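Local structure of malate dehydrogenase (Picrophilus torridus, 4BGV) at the interface of chains A and B. The protein catalyses the reversible, NAD-dependent oxidation of (S)-malate to oxaloacetate, a step of the tricarboxylic acid cycle. Numbering follows the deposited sequence. Chains: chain A/B, Malate dehydrogenase.

Contacts 1 and 2 lie about 28 Å apart on one two-fold symmetric interface, and they show nearly the same joint with the chains exchanged. Each sets the end of helix 38-47 and the residues after it, from one subunit, against helix 150-165 and the start of helix 232-246 of the other; Glu48, Gly49, Thr159 and Ala233 appear in both. Contact 1 shows the polar half, around the Glu48 carboxylate and a substrate-binding arginine, with its centre about 12 Å from A:His180. Contact 2 shows the Pro51 half, held mainly by packing. The pairing probably joins each subunit's active-site region to its neighbour.

Contact 1: the interface of chains A and B. Residues chain A 156, 159-160, 220-221, 233-234; chain B 44-45, 48-49.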
loop_
_atom_site.group_PDB
_atom_site.type_symbol
_atom_site.label_atom_id
_atom_site.label_comp_id
_atom_site.label_asym_id
_atom_site.label_seq_id
_atom_site.Cartn_x
_atom_site.Cartn_y
_atom_site.Cartn_z
ATOM N N ARG A 156 3.697 -7.069 -20.212
ATOM C CA ARG A 156 2.863 -6.797 -21.391
ATOM C C ARG A 156 2.048 -8.040 -21.764
ATOM O O ARG A 156 0.835 -7.967 -21.948
ATOM C CB ARG A 156 3.711 -6.323 -22.584
ATOM C CG ARG A 156 4.380 -4.960 -22.351
ATOM C CD ARG A 156 4.732 -4.292 -23.685
ATOM N NE ARG A 156 5.218 -2.922 -23.506
ATOM C CZ ARG A 156 6.469 -2.530 -23.742
ATOM N NH1 ARG A 156 7.374 -3.400 -24.192
ATOM N NH2 ARG A 156 6.815 -1.259 -23.531
ATOM N N THR A 159 -0.777 -8.562 -19.433
ATOM C CA THR A 159 -1.852 -7.589 -19.647
ATOM C C THR A 159 -2.769 -8.062 -20.782
ATOM O O THR A 159 -3.994 -8.072 -20.636
ATOM C CB THR A 159 -1.286 -6.202 -19.996
ATOM O OG1 THR A 159 -0.455 -5.742 -18.918
ATOM C CG2 THR A 159 -2.412 -5.200 -20.249
ATOM N N PHE A 160 -2.164 -8.481 -21.896
ATOM C CA PHE A 160 -2.912 -8.890 -23.084
ATOM C C PHE A 160 -3.747 -10.149 -22.815
ATOM O O PHE A 160 -4.921 -10.246 -23.232
ATOM C CB PHE A 160 -1.966 -9.126 -24.272
ATOM C CG PHE A 160 -1.061 -7.950 -24.595
ATOM C CD1 PHE A 160 -1.470 -6.640 -24.369
ATOM C CD2 PHE A 160 0.201 -8.167 -25.143
ATOM C CE1 PHE A 160 -0.630 -5.558 -24.677
ATOM C CE2 PHE A 160 1.051 -7.096 -25.449
ATOM C CZ PHE A 160 0.633 -5.788 -25.216
ATOM N N GLU A 220 4.579 -0.654 -30.315
ATOM C CA GLU A 220 3.178 -0.250 -30.212
ATOM C C GLU A 220 3.082 1.059 -29.441
ATOM O O GLU A 220 2.360 1.967 -29.848
ATOM C CB GLU A 220 2.330 -1.333 -29.523
ATOM C CG GLU A 220 0.858 -0.951 -29.339
ATOM C CD GLU A 220 0.013 -2.044 -28.660
ATOM O OE1 GLU A 220 0.595 -3.030 -28.165
ATOM O OE2 GLU A 220 -1.237 -1.913 -28.632
ATOM N N ILE A 221 3.810 1.159 -28.334
ATOM C CA ILE A 221 3.804 2.395 -27.546
ATOM C C ILE A 221 4.483 3.544 -28.300
ATOM O O ILE A 221 3.993 4.670 -28.302
ATOM C CB ILE A 221 4.476 2.206 -26.161
ATOM C CG1 ILE A 221 3.779 1.094 -25.379
ATOM C CG2 ILE A 221 4.414 3.504 -25.357
ATOM C CD1 ILE A 221 2.322 1.386 -25.080
ATOM N N ALA A 233 5.189 1.357 -17.817
ATOM C CA ALA A 233 5.354 -0.085 -17.608
ATOM C C ALA A 233 6.832 -0.483 -17.411
ATOM O O ALA A 233 7.143 -1.254 -16.496
ATOM C CB ALA A 233 4.685 -0.897 -18.724
ATOM N N PRO A 234 7.751 0.065 -18.242
ATOM C CA PRO A 234 9.168 -0.161 -17.931
ATOM C C PRO A 234 9.530 0.287 -16.510
ATOM O O PRO A 234 10.224 -0.445 -15.820
ATOM C CB PRO A 234 9.885 0.719 -18.956
ATOM C CG PRO A 234 8.951 0.716 -20.148
ATOM C CD PRO A 234 7.585 0.785 -19.524
ATOM N N LEU B 44 -2.340 2.893 -22.229
ATOM C CA LEU B 44 -1.814 1.538 -22.417
ATOM C C LEU B 44 -0.529 1.322 -21.615
ATOM O O LEU B 44 -0.334 0.259 -21.026
ATOM C CB LEU B 44 -1.619 1.211 -23.904
ATOM C CG LEU B 44 -1.170 -0.220 -24.251
ATOM C CD1 LEU B 44 -2.162 -1.268 -23.714
ATOM C CD2 LEU B 44 -0.941 -0.417 -25.766
ATOM N N ASP B 45 0.345 2.330 -21.605
ATOM C CA ASP B 45 1.612 2.247 -20.890
ATOM C C ASP B 45 1.299 2.059 -19.406
ATOM O O ASP B 45 1.872 1.207 -18.730
ATOM C CB ASP B 45 2.421 3.533 -21.145
ATOM C CG ASP B 45 3.911 3.400 -20.823
ATOM O OD1 ASP B 45 4.405 2.286 -20.502
ATOM O OD2 ASP B 45 4.602 4.446 -20.925
ATOM N N GLU B 48 -0.282 -1.445 -18.827
ATOM C CA GLU B 48 0.672 -2.544 -18.956
ATOM C C GLU B 48 1.509 -2.793 -17.693
ATOM O O GLU B 48 2.166 -3.812 -17.586
ATOM C CB GLU B 48 1.554 -2.361 -20.204
ATOM C CG GLU B 48 0.794 -2.723 -21.492
ATOM C CD GLU B 48 1.550 -2.385 -22.765
ATOM O OE1 GLU B 48 2.617 -1.736 -22.694
ATOM O OE2 GLU B 48 1.063 -2.768 -23.849
ATOM N N GLY B 49 1.468 -1.864 -16.748
ATOM C CA GLY B 49 2.137 -2.061 -15.470
ATOM C C GLY B 49 1.250 -2.700 -14.409
ATOM O O GLY B 49 1.729 -3.039 -13.324
HETATM O O HOH W 1 4.753 -0.029 -21.944
HETATM O O HOH W 2 2.339 -2.507 -26.069
#
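B:Glu48 reaches into chain A and meets A:Arg156 with its carboxylate, in a salt bridge that is also a hydrogen bond: NE of the arginine lies 3.0 Å from OE1. The oxygen sits almost in the guanidinium plane, yet the arginine approaches it from above the carboxylate plane, the two planes being turned 67° apart. The glutamate chain is extended beyond CG (chi2 172°), which carries its charged tip past A:Ala233 and A:Thr159 to the arginine. Glutamate suits the place because its long arm lets CB pack on the A:Ala233 methyl while the acid group binds farther in. Its other oxygen, OE2, points at the rim of A:Phe160, 3.3 Å from CZ, and shares water 2 with OE1 of A:Glu220. That water lets two acidic groups lie near each other, an arrangement that may favour a proton on one of them.

B:Leu44 packs its CD2 methyl on CD1 of A:Ile221, 3.8 Å away, and the same methyl also lies against the carboxylate of A:Glu220, whose side chain it crosses at about a right angle. A:Ala233, small enough to let the partner's backbone come near, gives its amide N to OD1 of B:Asp45 at 2.9 Å in an almost straight bond, 172° at the hydrogen. An aspartate acceptor suits this helix start, where its charge would be favoured by the helix dipole. Water 1 joins the same OD1 to B:Glu48 OE1 and to NH2 of A:Arg156. A:Arg156 belongs to the substrate-binding set of this family, so B:Glu48 of the neighbouring subunit probably helps to position it; pairing of these subunits may therefore help shape the substrate site.

Contact 2: the interface of chains A and B. Residues chain A 47-51; chain B 155, 158-159, 169, 233.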
loop_
_atom_site.group_PDB
_atom_site.type_symbol
_atom_site.label_atom_id
_atom_site.label_comp_id
_atom_site.label_asym_id
_atom_site.label_seq_id
_atom_site.Cartn_x
_atom_site.Cartn_y
_atom_site.Cartn_z
ATOM N N LEU A 47 10.245 14.657 -4.779
ATOM C CA LEU A 47 10.306 14.873 -3.331
ATOM C C LEU A 47 9.128 15.705 -2.820
ATOM O O LEU A 47 8.597 15.453 -1.735
ATOM C CB LEU A 47 11.610 15.569 -2.928
ATOM C CG LEU A 47 11.819 15.714 -1.423
ATOM C CD1 LEU A 47 11.975 14.333 -0.785
ATOM C CD2 LEU A 47 13.037 16.599 -1.143
ATOM N N GLU A 48 8.717 16.706 -3.589
ATOM C CA GLU A 48 7.636 17.583 -3.141
ATOM C C GLU A 48 6.276 16.884 -2.992
ATOM O O GLU A 48 5.361 17.453 -2.412
ATOM C CB GLU A 48 7.527 18.842 -4.024
ATOM C CG GLU A 48 8.685 19.800 -3.770
ATOM C CD GLU A 48 8.735 20.993 -4.699
ATOM O OE1 GLU A 48 7.960 21.035 -5.686
ATOM O OE2 GLU A 48 9.551 21.910 -4.412
ATOM N N GLY A 49 6.149 15.674 -3.522
ATOM C CA GLY A 49 4.934 14.895 -3.379
ATOM C C GLY A 49 4.956 14.017 -2.135
ATOM O O GLY A 49 3.946 13.424 -1.768
ATOM N N ALA A 50 6.116 13.937 -1.483
ATOM C CA ALA A 50 6.262 13.133 -0.255
ATOM C C ALA A 50 5.202 13.370 0.845
ATOM O O ALA A 50 4.710 12.402 1.446
ATOM C CB ALA A 50 7.681 13.287 0.323
ATOM N N PRO A 51 4.857 14.640 1.137
ATOM C CA PRO A 51 3.839 14.815 2.178
ATOM C C PRO A 51 2.489 14.147 1.857
ATOM O O PRO A 51 1.813 13.689 2.784
ATOM C CB PRO A 51 3.694 16.341 2.282
ATOM C CG PRO A 51 5.059 16.859 1.864
ATOM C CD PRO A 51 5.475 15.930 0.755
ATOM N N THR B 155 1.736 21.018 -0.131
ATOM C CA THR B 155 2.712 19.925 -0.181
ATOM C C THR B 155 4.142 20.466 -0.328
ATOM O O THR B 155 5.071 19.970 0.307
ATOM C CB THR B 155 2.343 18.809 -1.206
ATOM O OG1 THR B 155 3.091 17.616 -0.895
ATOM C CG2 THR B 155 2.629 19.225 -2.650
ATOM N N ARG B 158 5.077 22.063 3.094
ATOM C CA ARG B 158 5.399 20.981 4.027
ATOM C C ARG B 158 6.758 20.352 3.750
ATOM O O ARG B 158 7.497 20.045 4.678
ATOM C CB ARG B 158 4.322 19.895 3.990
ATOM C CG ARG B 158 2.999 20.322 4.577
ATOM C CD ARG B 158 1.924 19.291 4.257
ATOM N NE ARG B 158 2.137 18.042 4.986
ATOM C CZ ARG B 158 1.417 16.941 4.785
ATOM N NH1 ARG B 158 0.450 16.946 3.857
ATOM N NH2 ARG B 158 1.669 15.837 5.499
ATOM N N THR B 159 7.069 20.124 2.473
ATOM C CA THR B 159 8.363 19.560 2.086
ATOM C C THR B 159 9.526 20.412 2.615
ATOM O O THR B 159 10.461 19.891 3.224
ATOM C CB THR B 159 8.469 19.403 0.543
ATOM O OG1 THR B 159 7.428 18.535 0.089
ATOM C CG2 THR B 159 9.811 18.839 0.136
ATOM N N PHE B 169 7.714 13.941 6.739
ATOM C CA PHE B 169 6.767 14.728 5.946
ATOM C C PHE B 169 5.341 14.554 6.447
ATOM O O PHE B 169 4.491 15.427 6.256
ATOM C CB PHE B 169 6.833 14.336 4.465
ATOM C CG PHE B 169 8.159 14.596 3.834
ATOM C CD1 PHE B 169 8.603 15.890 3.652
ATOM C CD2 PHE B 169 8.961 13.556 3.420
ATOM C CE1 PHE B 169 9.827 16.147 3.084
ATOM C CE2 PHE B 169 10.190 13.801 2.829
ATOM C CZ PHE B 169 10.621 15.102 2.656
ATOM N N ALA B 233 4.576 16.253 -8.234
ATOM C CA ALA B 233 3.855 16.727 -7.044
ATOM C C ALA B 233 2.427 17.208 -7.374
ATOM O O ALA B 233 1.497 16.928 -6.610
ATOM C CB ALA B 233 4.664 17.796 -6.292
HETATM O O HOH W 3 -0.168 13.346 4.873
#
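The turn that leaves helix 38-47 and enters the short helix 50-53 of chain A fits against helix 150-165 and the 3-10 turn 169-171 of chain B. A:Pro51, with the most surface buried here, puts its ring among B:Thr155, B:Thr159 and B:Arg158. Its CB stands 3.4 Å above the centre of the B:Arg158 guanidinium, a flat group well suited to lie against a compact proline ring. The arginine chain bends at chi3 (70°), bringing that face over the proline, and NH2 hydrogen-bonds to the carbonyl O of B:Phe169 at 3.0 Å in a bent bond, the oxygen standing out of the guanidinium plane. NH2 also reaches A:Pro51 O through water 3.

B:Phe169 offers a ring face to the A:Ala50 methyl, whose CB is 3.7 Å from the ring centroid in a CH-pi contact, over the face but offset toward the CD2 edge; alanine is small enough to come this near. A:Leu47 adds its CD1 methyl at the ring's far end, 3.8 Å from CZ. B:Thr155 turns OG1 anti to its backbone N (chi1 -162°) and donates across to A:Glu48 O at 2.7 Å, in the carbonyl plane. B:Thr159 lays its methyl by A:Leu47 CG and sends its hydroxyl back to B:Thr155 O, 2.8 Å from OG1, thereby satisfying it within its own helix beside the proline ring. The contact thus joins the NAD-binding domain of chain A to the C-terminal domain of chain B.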